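Arylsulfatase (Pseudoalteromonas sp. MB47, PDB 7AJ0) acts as an exo-acting, calcium-containing sulfatase that probably removes sulfate groups from the algal polysaccharide fucoidan by hydrolysis. Local coordinates at residues E32-A37 / S384-G389; L62-P67 / R92-Y97; E247-I252 / V306-E311; V243-S248 / D299-E304. All blocks are in the same frame, centred on the assembly; numbering follows the deposited sequence.

Contact 1 (E32-A37 / S384-G389); sequences EQEKVA and SLRLGG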
loop_
_atom_site.group_PDB
_atom_site.type_symbol
_atom_site.label_atom_id
_atom_site.label_comp_id
_atom_site.label_asym_id
_atom_site.label_seq_id
_atom_site.Cartn_x
_atom_site.Cartn_y
_atom_site.Cartn_z
ATOM N N GLU A 32 7.436 44.644 -26.239
ATOM C CA GLU A 32 6.517 44.817 -27.361
ATOM C C GLU A 32 5.071 44.631 -26.914
ATOM O O GLU A 32 4.181 45.381 -27.333
ATOM C CB GLU A 32 6.868 43.849 -28.488
ATOM C CG GLU A 32 8.234 44.102 -29.118
ATOM C CD GLU A 32 8.395 45.526 -29.630
ATOM O OE1 GLU A 32 7.478 46.027 -30.317
ATOM O OE2 GLU A 32 9.436 46.148 -29.332
ATOM N N GLN A 33 4.815 43.639 -26.060
ATOM C CA GLN A 33 3.481 43.490 -25.487
ATOM C C GLN A 33 3.111 44.711 -24.651
ATOM O O GLN A 33 1.954 45.147 -24.653
ATOM C CB GLN A 33 3.417 42.212 -24.650
ATOM C CG GLN A 33 3.571 40.933 -25.469
ATOM C CD GLN A 33 3.689 39.678 -24.616
ATOM O OE1 GLN A 33 4.346 38.715 -25.008
ATOM N NE2 GLN A 33 3.049 39.682 -23.454
ATOM N N GLU A 34 4.085 45.283 -23.939
ATOM C CA GLU A 34 3.812 46.459 -23.117
ATOM C C GLU A 34 3.420 47.655 -23.979
ATOM O O GLU A 34 2.541 48.436 -23.597
ATOM C CB GLU A 34 5.035 46.781 -22.254
ATOM C CG GLU A 34 4.937 48.074 -21.451
ATOM C CD GLU A 34 3.856 48.038 -20.383
ATOM O OE1 GLU A 34 3.330 46.943 -20.093
ATOM O OE2 GLU A 34 3.533 49.113 -19.833
ATOM N N LYS A 35 4.061 47.822 -25.139
ATOM C CA LYS A 35 3.652 48.886 -26.050
ATOM C C LYS A 35 2.195 48.721 -26.467
ATOM O O LYS A 35 1.434 49.696 -26.496
ATOM C CB LYS A 35 4.550 48.910 -27.285
ATOM C CG LYS A 35 5.863 49.643 -27.095
ATOM C CD LYS A 35 6.678 49.623 -28.380
ATOM C CE LYS A 35 8.172 49.579 -28.094
ATOM N NZ LYS A 35 8.967 49.365 -29.338
ATOM N N VAL A 36 1.792 47.493 -26.802
ATOM C CA VAL A 36 0.404 47.245 -27.180
ATOM C C VAL A 36 -0.527 47.563 -26.019
ATOM O O VAL A 36 -1.573 48.199 -26.198
ATOM C CB VAL A 36 0.232 45.790 -27.654
ATOM C CG1 VAL A 36 -1.234 45.392 -27.619
ATOM C CG2 VAL A 36 0.798 45.615 -29.051
ATOM N N ALA A 37 -0.168 47.125 -24.811
ATOM C CA ALA A 37 -1.034 47.351 -23.660
ATOM C C ALA A 37 -1.167 48.837 -23.348
ATOM O O ALA A 37 -2.262 49.317 -23.030
ATOM C CB ALA A 37 -0.495 46.596 -22.444
ATOM N N SER A 384 -4.158 44.946 -10.879
ATOM C CA SER A 384 -5.148 45.944 -10.485
ATOM C C SER A 384 -4.483 47.262 -10.109
ATOM O O SER A 384 -4.965 48.337 -10.482
ATOM C CB SER A 384 -5.981 45.421 -9.313
ATOM O OG SER A 384 -6.731 44.277 -9.679
ATOM N N LEU A 385 -3.376 47.201 -9.364
ATOM C CA LEU A 385 -2.721 48.428 -8.929
ATOM C C LEU A 385 -2.180 49.222 -10.110
ATOM O O LEU A 385 -2.169 50.457 -10.074
ATOM C CB LEU A 385 -1.591 48.110 -7.954
ATOM C CG LEU A 385 -1.977 47.425 -6.643
ATOM C CD1 LEU A 385 -0.773 47.387 -5.708
ATOM C CD2 LEU A 385 -3.161 48.109 -5.983
ATOM N N ARG A 386 -1.721 48.539 -11.161
ATOM C CA ARG A 386 -1.190 49.254 -12.317
ATOM C C ARG A 386 -2.310 49.880 -13.139
ATOM O O ARG A 386 -2.155 50.989 -13.662
ATOM C CB ARG A 386 -0.344 48.308 -13.171
ATOM C CG ARG A 386 0.234 48.946 -14.424
ATOM C CD ARG A 386 -0.653 48.692 -15.631
ATOM N NE ARG A 386 -0.199 49.423 -16.811
ATOM C CZ ARG A 386 0.741 48.993 -17.649
ATOM N NH1 ARG A 386 1.343 47.828 -17.444
ATOM N NH2 ARG A 386 1.080 49.734 -18.695
ATOM N N LEU A 387 -3.446 49.188 -13.266
ATOM C CA LEU A 387 -4.573 49.758 -13.997
ATOM C C LEU A 387 -5.058 51.052 -13.353
ATOM O O LEU A 387 -5.558 51.941 -14.051
ATOM C CB LEU A 387 -5.717 48.747 -14.079
ATOM C CG LEU A 387 -5.468 47.526 -14.964
ATOM C CD1 LEU A 387 -6.609 46.527 -14.844
ATOM C CD2 LEU A 387 -5.270 47.940 -16.419
ATOM N N GLY A 388 -4.921 51.176 -12.036
ATOM C CA GLY A 388 -5.252 52.392 -11.328
ATOM C C GLY A 388 -4.104 53.356 -11.131
ATOM O O GLY A 388 -4.304 54.440 -10.577
ATOM N N GLY A 389 -2.898 52.989 -11.562
ATOM C CA GLY A 389 -1.745 53.861 -11.460
ATOM C C GLY A 389 -1.290 54.127 -10.041
ATOM O O GLY A 389 -1.120 55.288 -9.653
#

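Contact 2 (L62-P67 / R92-Y97); sequences LGWGDP and RLTSMY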
loop_
_atom_site.group_PDB
_atom_site.type_symbol
_atom_site.label_atom_id
_atom_site.label_comp_id
_atom_site.label_asym_id
_atom_site.label_seq_id
_atom_site.Cartn_x
_atom_site.Cartn_y
_atom_site.Cartn_z
ATOM N N LEU A 62 -13.390 26.009 -6.084
ATOM C CA LEU A 62 -13.749 25.580 -7.428
ATOM C C LEU A 62 -12.552 24.909 -8.089
ATOM O O LEU A 62 -11.456 25.476 -8.130
ATOM C CB LEU A 62 -14.211 26.772 -8.266
ATOM C CG LEU A 62 -14.754 26.447 -9.659
ATOM C CD1 LEU A 62 -16.150 25.850 -9.549
ATOM C CD2 LEU A 62 -14.757 27.681 -10.549
ATOM N N GLY A 63 -12.767 23.704 -8.614
ATOM C CA GLY A 63 -11.691 22.971 -9.240
ATOM C C GLY A 63 -11.367 23.463 -10.639
ATOM O O GLY A 63 -12.186 24.081 -11.322
ATOM N N TRP A 64 -10.137 23.158 -11.064
ATOM C CA TRP A 64 -9.668 23.572 -12.383
ATOM C C TRP A 64 -10.620 23.134 -13.486
ATOM O O TRP A 64 -10.821 23.858 -14.467
ATOM C CB TRP A 64 -8.275 22.989 -12.628
ATOM C CG TRP A 64 -7.564 23.509 -13.841
ATOM C CD1 TRP A 64 -6.699 24.562 -13.890
ATOM C CD2 TRP A 64 -7.630 22.981 -15.172
ATOM N NE1 TRP A 64 -6.228 24.728 -15.169
ATOM C CE2 TRP A 64 -6.785 23.771 -15.975
ATOM C CE3 TRP A 64 -8.324 21.923 -15.764
ATOM C CZ2 TRP A 64 -6.615 23.536 -17.336
ATOM C CZ3 TRP A 64 -8.155 21.692 -17.117
ATOM C CH2 TRP A 64 -7.308 22.495 -17.887
ATOM N N GLY A 65 -11.216 21.958 -13.345
ATOM C CA GLY A 65 -12.058 21.394 -14.375
ATOM C C GLY A 65 -13.548 21.516 -14.157
ATOM O O GLY A 65 -14.314 20.882 -14.891
ATOM N N ASP A 66 -13.995 22.309 -13.179
ATOM C CA ASP A 66 -15.433 22.412 -12.937
ATOM C C ASP A 66 -16.163 23.057 -14.109
ATOM O O ASP A 66 -17.190 22.507 -14.547
ATOM C CB ASP A 66 -15.691 23.163 -11.629
ATOM C CG ASP A 66 -15.734 22.237 -10.420
ATOM O OD1 ASP A 66 -16.451 21.216 -10.480
ATOM O OD2 ASP A 66 -15.052 22.525 -9.412
ATOM N N PRO A 67 -15.718 24.187 -14.660
ATOM C CA PRO A 67 -16.429 24.770 -15.805
ATOM C C PRO A 67 -16.326 23.885 -17.036
ATOM O O PRO A 67 -15.327 23.195 -17.256
ATOM C CB PRO A 67 -15.720 26.113 -16.030
ATOM C CG PRO A 67 -14.943 26.370 -14.774
ATOM C CD PRO A 67 -14.577 25.019 -14.237
ATOM N N ARG A 92 -8.734 32.370 -21.713
ATOM C CA ARG A 92 -8.762 31.291 -20.735
ATOM C C ARG A 92 -7.329 30.924 -20.370
ATOM O O ARG A 92 -6.541 30.537 -21.239
ATOM C CB ARG A 92 -9.510 30.075 -21.279
ATOM C CG ARG A 92 -9.574 28.916 -20.299
ATOM C CD ARG A 92 -10.635 27.906 -20.692
ATOM N NE ARG A 92 -10.325 27.219 -21.943
ATOM C CZ ARG A 92 -9.583 26.118 -22.031
ATOM N NH1 ARG A 92 -9.057 25.575 -20.941
ATOM N NH2 ARG A 92 -9.363 25.562 -23.214
ATOM N N LEU A 93 -6.995 31.054 -19.090
ATOM C CA LEU A 93 -5.665 30.744 -18.581
ATOM C C LEU A 93 -5.664 29.324 -18.029
ATOM O O LEU A 93 -6.470 28.993 -17.153
ATOM C CB LEU A 93 -5.258 31.739 -17.497
ATOM C CG LEU A 93 -5.122 33.195 -17.939
ATOM C CD1 LEU A 93 -4.829 34.083 -16.742
ATOM C CD2 LEU A 93 -4.036 33.344 -18.989
ATOM N N THR A 94 -4.759 28.491 -18.538
ATOM C CA THR A 94 -4.674 27.096 -18.132
ATOM C C THR A 94 -3.574 26.835 -17.109
ATOM O O THR A 94 -3.443 25.699 -16.642
ATOM C CB THR A 94 -4.456 26.197 -19.357
ATOM O OG1 THR A 94 -3.337 26.670 -20.119
ATOM C CG2 THR A 94 -5.692 26.190 -20.241
ATOM N N SER A 95 -2.789 27.848 -16.746
ATOM C CA SER A 95 -1.750 27.730 -15.723
ATOM C C SER A 95 -1.856 28.881 -14.727
ATOM O O SER A 95 -0.892 29.595 -14.440
ATOM C CB SER A 95 -0.361 27.674 -16.353
ATOM O OG SER A 95 -0.095 26.377 -16.862
ATOM N N MET A 96 -3.056 29.070 -14.192
ATOM C CA MET A 96 -3.313 30.039 -13.135
ATOM C C MET A 96 -3.195 29.338 -11.790
ATOM O O MET A 96 -3.653 28.202 -11.629
ATOM C CB MET A 96 -4.704 30.647 -13.310
ATOM C CG MET A 96 -5.145 31.592 -12.211
ATOM S SD MET A 96 -4.226 33.130 -12.150
ATOM C CE MET A 96 -5.406 34.139 -11.264
ATOM N N TYR A 97 -2.578 30.016 -10.822
ATOM C CA TYR A 97 -2.208 29.380 -9.566
ATOM C C TYR A 97 -2.699 30.174 -8.369
ATOM O O TYR A 97 -2.720 31.408 -8.386
ATOM C CB TYR A 97 -0.679 29.200 -9.472
ATOM C CG TYR A 97 -0.197 28.009 -10.256
ATOM C CD1 TYR A 97 -0.243 26.735 -9.710
ATOM C CD2 TYR A 97 0.281 28.151 -11.548
ATOM C CE1 TYR A 97 0.179 25.637 -10.426
ATOM C CE2 TYR A 97 0.709 27.060 -12.271
ATOM C CZ TYR A 97 0.656 25.803 -11.705
ATOM O OH TYR A 97 1.077 24.710 -12.421
HETATM O O HOH W 1 -5.378 27.716 -14.738
#

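Contact 3 (E247-I252 / V306-E311); sequences ESVKFI and VALLKE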
loop_
_atom_site.group_PDB
_atom_site.type_symbol
_atom_site.label_atom_id
_atom_site.label_comp_id
_atom_site.label_asym_id
_atom_site.label_seq_id
_atom_site.Cartn_x
_atom_site.Cartn_y
_atom_site.Cartn_z
ATOM N N GLU A 247 -26.486 42.762 -3.498
ATOM C CA GLU A 247 -25.645 43.835 -2.978
ATOM C C GLU A 247 -24.611 44.281 -4.006
ATOM O O GLU A 247 -24.304 45.475 -4.104
ATOM C CB GLU A 247 -24.964 43.390 -1.686
ATOM C CG GLU A 247 -25.892 43.352 -0.481
ATOM C CD GLU A 247 -26.349 44.736 -0.049
ATOM O OE1 GLU A 247 -25.601 45.713 -0.273
ATOM O OE2 GLU A 247 -27.459 44.847 0.516
ATOM N N SER A 248 -24.055 43.341 -4.775
ATOM C CA SER A 248 -23.126 43.724 -5.833
ATOM C C SER A 248 -23.831 44.503 -6.937
ATOM O O SER A 248 -23.233 45.403 -7.537
ATOM C CB SER A 248 -22.443 42.487 -6.413
ATOM O OG SER A 248 -21.423 42.021 -5.547
ATOM N N VAL A 249 -25.092 44.172 -7.221
ATOM C CA VAL A 249 -25.859 44.947 -8.192
ATOM C C VAL A 249 -26.052 46.373 -7.689
ATOM O O VAL A 249 -25.827 47.343 -8.420
ATOM C CB VAL A 249 -27.205 44.260 -8.482
ATOM C CG1 VAL A 249 -28.132 45.203 -9.236
ATOM C CG2 VAL A 249 -26.988 42.978 -9.273
ATOM N N LYS A 250 -26.466 46.520 -6.428
ATOM C CA LYS A 250 -26.621 47.858 -5.863
ATOM C C LYS A 250 -25.307 48.629 -5.913
ATOM O O LYS A 250 -25.292 49.824 -6.230
ATOM C CB LYS A 250 -27.133 47.768 -4.426
ATOM C CG LYS A 250 -28.581 47.310 -4.303
ATOM C CD LYS A 250 -29.036 47.290 -2.848
ATOM C CE LYS A 250 -30.481 46.819 -2.719
ATOM N NZ LYS A 250 -30.927 46.725 -1.297
ATOM N N PHE A 251 -24.191 47.959 -5.617
ATOM C CA PHE A 251 -22.903 48.646 -5.581
ATOM C C PHE A 251 -22.494 49.133 -6.966
ATOM O O PHE A 251 -22.091 50.289 -7.136
ATOM C CB PHE A 251 -21.831 47.722 -5.000
ATOM C CG PHE A 251 -20.474 48.355 -4.917
ATOM C CD1 PHE A 251 -20.163 49.218 -3.879
ATOM C CD2 PHE A 251 -19.514 48.098 -5.881
ATOM C CE1 PHE A 251 -18.921 49.812 -3.803
ATOM C CE2 PHE A 251 -18.265 48.686 -5.808
ATOM C CZ PHE A 251 -17.968 49.545 -4.767
ATOM N N ILE A 252 -22.582 48.260 -7.972
ATOM C CA ILE A 252 -22.195 48.652 -9.325
ATOM C C ILE A 252 -23.086 49.780 -9.826
ATOM O O ILE A 252 -22.603 50.762 -10.403
ATOM C CB ILE A 252 -22.233 47.429 -10.262
ATOM C CG1 ILE A 252 -21.031 46.525 -9.978
ATOM C CG2 ILE A 252 -22.253 47.865 -11.720
ATOM C CD1 ILE A 252 -21.146 45.139 -10.563
ATOM N N VAL A 306 -22.700 40.152 -15.553
ATOM C CA VAL A 306 -22.263 40.554 -16.886
ATOM C C VAL A 306 -23.374 41.312 -17.601
ATOM O O VAL A 306 -23.123 42.307 -18.293
ATOM C CB VAL A 306 -21.813 39.321 -17.693
ATOM C CG1 VAL A 306 -21.697 39.663 -19.172
ATOM C CG2 VAL A 306 -20.493 38.783 -17.158
ATOM N N ALA A 307 -24.618 40.854 -17.451
ATOM C CA ALA A 307 -25.728 41.528 -18.115
ATOM C C ALA A 307 -25.985 42.901 -17.509
ATOM O O ALA A 307 -26.411 43.820 -18.217
ATOM C CB ALA A 307 -26.988 40.668 -18.039
ATOM N N LEU A 308 -25.739 43.057 -16.207
ATOM C CA LEU A 308 -25.864 44.368 -15.581
ATOM C C LEU A 308 -24.840 45.341 -16.154
ATOM O O LEU A 308 -25.170 46.487 -16.478
ATOM C CB LEU A 308 -25.703 44.236 -14.067
ATOM C CG LEU A 308 -25.578 45.541 -13.279
ATOM C CD1 LEU A 308 -26.817 46.405 -13.463
ATOM C CD2 LEU A 308 -25.328 45.245 -11.803
ATOM N N LEU A 309 -23.585 44.900 -16.287
ATOM C CA LEU A 309 -22.557 45.766 -16.856
ATOM C C LEU A 309 -22.903 46.167 -18.286
ATOM O O LEU A 309 -22.674 47.312 -18.693
ATOM C CB LEU A 309 -21.201 45.062 -16.812
ATOM C CG LEU A 309 -20.634 44.798 -15.419
ATOM C CD1 LEU A 309 -19.446 43.853 -15.497
ATOM C CD2 LEU A 309 -20.230 46.098 -14.743
ATOM N N LYS A 310 -23.454 45.233 -19.063
ATOM C CA LYS A 310 -23.864 45.547 -20.428
ATOM C C LYS A 310 -24.982 46.580 -20.440
ATOM O O LYS A 310 -24.954 47.528 -21.233
ATOM C CB LYS A 310 -24.302 44.265 -21.135
ATOM C CG LYS A 310 -24.638 44.414 -22.606
ATOM C CD LYS A 310 -24.728 43.039 -23.263
ATOM C CE LYS A 310 -25.113 43.127 -24.730
ATOM N NZ LYS A 310 -26.585 43.039 -24.929
ATOM N N GLU A 311 -25.971 46.419 -19.556
ATOM C CA GLU A 311 -27.103 47.339 -19.527
ATOM C C GLU A 311 -26.682 48.738 -19.100
ATOM O O GLU A 311 -27.308 49.723 -19.508
ATOM C CB GLU A 311 -28.184 46.796 -18.587
ATOM C CG GLU A 311 -29.496 47.568 -18.615
ATOM C CD GLU A 311 -29.587 48.633 -17.534
ATOM O OE1 GLU A 311 -28.857 48.532 -16.524
ATOM O OE2 GLU A 311 -30.398 49.571 -17.694
#

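Contact 4 (V243-S248 / D299-E304); sequences VLRDES and DDITGE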
loop_
_atom_site.group_PDB
_atom_site.type_symbol
_atom_site.label_atom_id
_atom_site.label_comp_id
_atom_site.label_asym_id
_atom_site.label_seq_id
_atom_site.Cartn_x
_atom_site.Cartn_y
_atom_site.Cartn_z
ATOM N N VAL A 243 -28.505 37.101 -1.942
ATOM C CA VAL A 243 -28.366 38.365 -1.229
ATOM C C VAL A 243 -27.074 39.063 -1.629
ATOM O O VAL A 243 -27.049 40.284 -1.826
ATOM C CB VAL A 243 -28.430 38.124 0.290
ATOM C CG1 VAL A 243 -28.098 39.398 1.049
ATOM C CG2 VAL A 243 -29.801 37.602 0.676
ATOM N N LEU A 244 -25.982 38.305 -1.750
ATOM C CA LEU A 244 -24.723 38.895 -2.193
ATOM C C LEU A 244 -24.852 39.449 -3.605
ATOM O O LEU A 244 -24.360 40.544 -3.900
ATOM C CB LEU A 244 -23.606 37.856 -2.128
ATOM C CG LEU A 244 -23.276 37.306 -0.741
ATOM C CD1 LEU A 244 -22.308 36.138 -0.849
ATOM C CD2 LEU A 244 -22.698 38.394 0.145
ATOM N N ARG A 245 -25.505 38.700 -4.494
ATOM C CA ARG A 245 -25.744 39.189 -5.848
ATOM C C ARG A 245 -26.478 40.523 -5.814
ATOM O O ARG A 245 -26.093 41.474 -6.503
ATOM C CB ARG A 245 -26.536 38.145 -6.638
ATOM C CG ARG A 245 -26.773 38.469 -8.107
ATOM C CD ARG A 245 -27.996 39.356 -8.341
ATOM N NE ARG A 245 -29.114 39.039 -7.456
ATOM C CZ ARG A 245 -29.854 37.939 -7.535
ATOM N NH1 ARG A 245 -29.602 37.026 -8.461
ATOM N NH2 ARG A 245 -30.846 37.749 -6.676
ATOM N N ASP A 246 -27.530 40.617 -4.998
ATOM C CA ASP A 246 -28.278 41.864 -4.898
ATOM C C ASP A 246 -27.383 43.015 -4.455
ATOM O O ASP A 246 -27.496 44.133 -4.970
ATOM C CB ASP A 246 -29.447 41.699 -3.925
ATOM C CG ASP A 246 -30.539 40.789 -4.463
ATOM O OD1 ASP A 246 -30.613 40.608 -5.697
ATOM O OD2 ASP A 246 -31.330 40.265 -3.649
ATOM N N GLU A 247 -26.486 42.762 -3.498
ATOM C CA GLU A 247 -25.645 43.835 -2.978
ATOM C C GLU A 247 -24.611 44.281 -4.006
ATOM O O GLU A 247 -24.304 45.475 -4.104
ATOM C CB GLU A 247 -24.964 43.390 -1.686
ATOM C CG GLU A 247 -25.892 43.352 -0.481
ATOM C CD GLU A 247 -26.349 44.736 -0.049
ATOM O OE1 GLU A 247 -25.601 45.713 -0.273
ATOM O OE2 GLU A 247 -27.459 44.847 0.516
ATOM N N SER A 248 -24.055 43.341 -4.775
ATOM C CA SER A 248 -23.126 43.724 -5.833
ATOM C C SER A 248 -23.831 44.503 -6.937
ATOM O O SER A 248 -23.233 45.403 -7.537
ATOM C CB SER A 248 -22.443 42.487 -6.413
ATOM O OG SER A 248 -21.423 42.021 -5.547
ATOM N N ASP A 299 -23.128 30.116 -11.909
ATOM C CA ASP A 299 -23.058 30.485 -13.317
ATOM C C ASP A 299 -24.149 31.485 -13.682
ATOM O O ASP A 299 -23.924 32.388 -14.496
ATOM C CB ASP A 299 -23.163 29.237 -14.193
ATOM C CG ASP A 299 -23.115 29.560 -15.675
ATOM O OD1 ASP A 299 -22.021 29.899 -16.170
ATOM O OD2 ASP A 299 -24.174 29.481 -16.339
ATOM N N ASP A 300 -25.341 31.336 -13.097
ATOM C CA ASP A 300 -26.415 32.284 -13.373
ATOM C C ASP A 300 -26.093 33.660 -12.804
ATOM O O ASP A 300 -26.328 34.681 -13.460
ATOM C CB ASP A 300 -27.736 31.770 -12.801
ATOM C CG ASP A 300 -28.379 30.709 -13.676
ATOM O OD1 ASP A 300 -27.834 30.412 -14.760
ATOM O OD2 ASP A 300 -29.434 30.173 -13.279
ATOM N N ILE A 301 -25.559 33.709 -11.582
ATOM C CA ILE A 301 -25.191 34.991 -10.989
ATOM C C ILE A 301 -24.104 35.661 -11.817
ATOM O O ILE A 301 -24.141 36.876 -12.048
ATOM C CB ILE A 301 -24.761 34.794 -9.523
ATOM C CG1 ILE A 301 -25.979 34.412 -8.676
ATOM C CG2 ILE A 301 -24.101 36.050 -8.981
ATOM C CD1 ILE A 301 -25.637 33.840 -7.311
ATOM N N THR A 302 -23.129 34.880 -12.289
ATOM C CA THR A 302 -22.107 35.416 -13.180
ATOM C C THR A 302 -22.736 36.090 -14.394
ATOM O O THR A 302 -22.363 37.209 -14.763
ATOM C CB THR A 302 -21.161 34.296 -13.622
ATOM O OG1 THR A 302 -20.449 33.789 -12.486
ATOM C CG2 THR A 302 -20.171 34.804 -14.666
ATOM N N GLY A 303 -23.698 35.419 -15.030
ATOM C CA GLY A 303 -24.360 36.010 -16.176
ATOM C C GLY A 303 -25.165 37.246 -15.833
ATOM O O GLY A 303 -25.244 38.180 -16.639
ATOM N N GLU A 304 -25.768 37.276 -14.642
ATOM C CA GLU A 304 -26.538 38.445 -14.234
ATOM C C GLU A 304 -25.637 39.661 -14.048
ATOM O O GLU A 304 -26.010 40.779 -14.423
ATOM C CB GLU A 304 -27.306 38.142 -12.946
ATOM C CG GLU A 304 -28.449 37.141 -13.113
ATOM C CD GLU A 304 -28.887 36.518 -11.794
ATOM O OE1 GLU A 304 -28.485 37.033 -10.729
ATOM O OE2 GLU A 304 -29.627 35.508 -11.821
#

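Contact 1 (E32-A37 / S384-G389)
A salt bridge at the protein surface ties helix 31-48, near the start of the modelled chain, to the last turn of helix 377-387: the carboxylate of Glu34 meets the guanidinium of Arg386. The two side chains reach for each other from opposite directions. Arg386 holds its CG anti to the backbone N (chi1 179°) and bends at chi2, which carries its end across to the other helix; Glu34 bends at chi2 as well. The stronger link runs from Arg386 NH2 to Glu34 OE2 at 2.8 Å, arriving on the syn side of that oxygen. A second link, from Arg386 NH1 to Glu34 OE1 at 3.4 Å, is weak although nearly straight. The carboxylate lies at the guanidinium edge, but the planes are 36° apart, so the two-point pairing is twisted, with one short bond and one weak one. NH1 has another acid to serve, Asp404, and the arginine therefore carries two carboxylates. An alanine in place of Glu34 would probably cost Arg386 NH2 its acid partner and cut the charged link between the two helices. Just beyond Arg386 the helix closes in a Schellman motif, with Gly389 at positive phi and its N bonded to Arg386 O at 3.0 Å. Thr406 and Ala407 of helix 406-409 lie against the two partners, and Val38 and Leu41, farther along helix 31-48, pack on the arginine.

Contact 2 (L62-P67 / R92-Y97)
Trp64 turns its CG away from its own backbone N (chi1 -170°) and sets the indole roughly crosswise to the chain at chi2 93°, which brings the pyrrole edge up to the backbone of Thr94. The one N-H of Trp64 NE1 is shared between Thr94 O, at 3.3 Å, and a water, the water branch being weak. The bond to Thr94 O is bent, and the donor stands above the carbonyl plane, while the oxygen lies near the indole edge but tilted from the ring plane. The benzo side of the ring closes on the threonine side chain, Trp64 CZ2 lying 4.0 Å from Thr94 CB and the same distance from CG2. The water, 3.1 Å from Trp64 NE1, also donates to Leu93 O and accepts from Met96 N at 2.7 Å, so it bridges the loop to backbone atoms around the corner that strand 91-97 makes at Thr94 and Ser95. Trp64 lies in a type I beta turn from Gly63 to Asp66, closed by Asp66 N to Gly63 O at 3.1 Å; the Asp66 carboxylate also accepts from Gly63 N, at 2.7 Å to OD2. This turn belongs to the loop leaving strand 53-59 of the central sheet and starts two residues after the calcium ligand Asp61. The hydroxyl of Thr94 is taken up by Asn372, and Thr94 O also accepts from Arg354 NH2. Tyr70 meets the indole edge-to-face, and Gly71 of the second subunit packs against Trp64.

Contact 3 (E247-I252 / V306-E311)
Apolar contacts alone join Val249 and Ile252 to Leu308 and Leu309, and most of them converge on one methyl. Leu308, with CG anti to its backbone N (chi1 170°), brings CD2 up against the other helix, where it rests 3.7 Å from Val249 CA and thus meets the backbone itself. Both branches of the valine flank the same methyl, with Val249 CG2 at 3.8 Å from Leu308 CD2 and CG1 equally near. One turn on, Ile252 CG2 comes within 4.0 Å of Leu308 CD2, these two side chains running by one another head to tail. The same Ile252 CG2 is also 4.0 Å from Leu309 CD2, but here the side chains lie roughly perpendicular, so that a single isoleucine branch sits against two successive leucines. The helices run nearly parallel, their axes 10.9 Å apart at a crossing angle of -19°. This is how neighbouring helices lie over a parallel sheet in an alpha/beta fold: helix 290-311 is the connection of a beta-alpha-beta crossover from strand 262-267 to strand 318-324, with strand 53-59 between them in the sheet. Facing the sheet, Ile252 packs on Leu264, and Leu309 on Phe262, Thr318 and Ile320; Val249 and Leu308 remain partly exposed.

Contact 4 (V243-S248 / D299-E304)
Arg245 is held between two acids, Glu304 on the facing helix and Asp246, its own neighbour in sequence, and its chain folds to serve both. It leaves the helix with CG anti to the backbone N (chi1 -176°), then bends at chi2 and again at chi3. Arg245 NH1 reaches across to Glu304 OE1; the modelled 2.5 Å is shorter than usual and doubtful as an exact length, though the salt bridge itself is clear. The oxygen is met on its syn side, and the guanidinium and carboxylate planes are 40° apart. From the other part of the guanidinium, Arg245 NE and NH2 grip Asp246 OD1 side-on, at 2.8 and 3.0 Å, both from above the same face of that carboxylate. Two nitrogens on one oxygen and a third on another acid limit how the planar group can turn. Nearer the backbone, the aliphatic part of the arginine covers Ile301, with Arg245 CG 3.7 Å from Ile301 CG2. A leucine in place of Arg245 would probably leave Glu304 and Asp246 without the positive charge that they share. On the inner side Leu244 and Ile301 both touch His266 of strand 262-267, and Ser248 bonds to the same histidine. The salt-bridge network and the packing of Arg245 on Ile301 join helices 240-258 and 290-311, which lie side by side on the central sheet of this alpha/beta sulfatase domain, a member of the alkaline phosphatase clan.

How the contacts relate
Contacts 3 and 4 are successive levels of one helix pair, their centres 8 Å apart and sharing Glu247 and Ser248: the salt-bridge network of contact 4 gives way to hydrocarbon packing in contact 3 toward the C-terminal ends. Contact 2 is buried nearer the centre of the chain, its nearest atoms about 7 Å from those of contact 4. Its Trp64 side chain is about 14 Å from the calcium ion, which is bound by Asp60, Asp61, Cys102, Asp325 and Asn326, and its loop follows the first two of these ligands. Contact 1 stands apart at the surface, its centre 24 Å from that of contact 2, and closes a chain loop enclosing the other three.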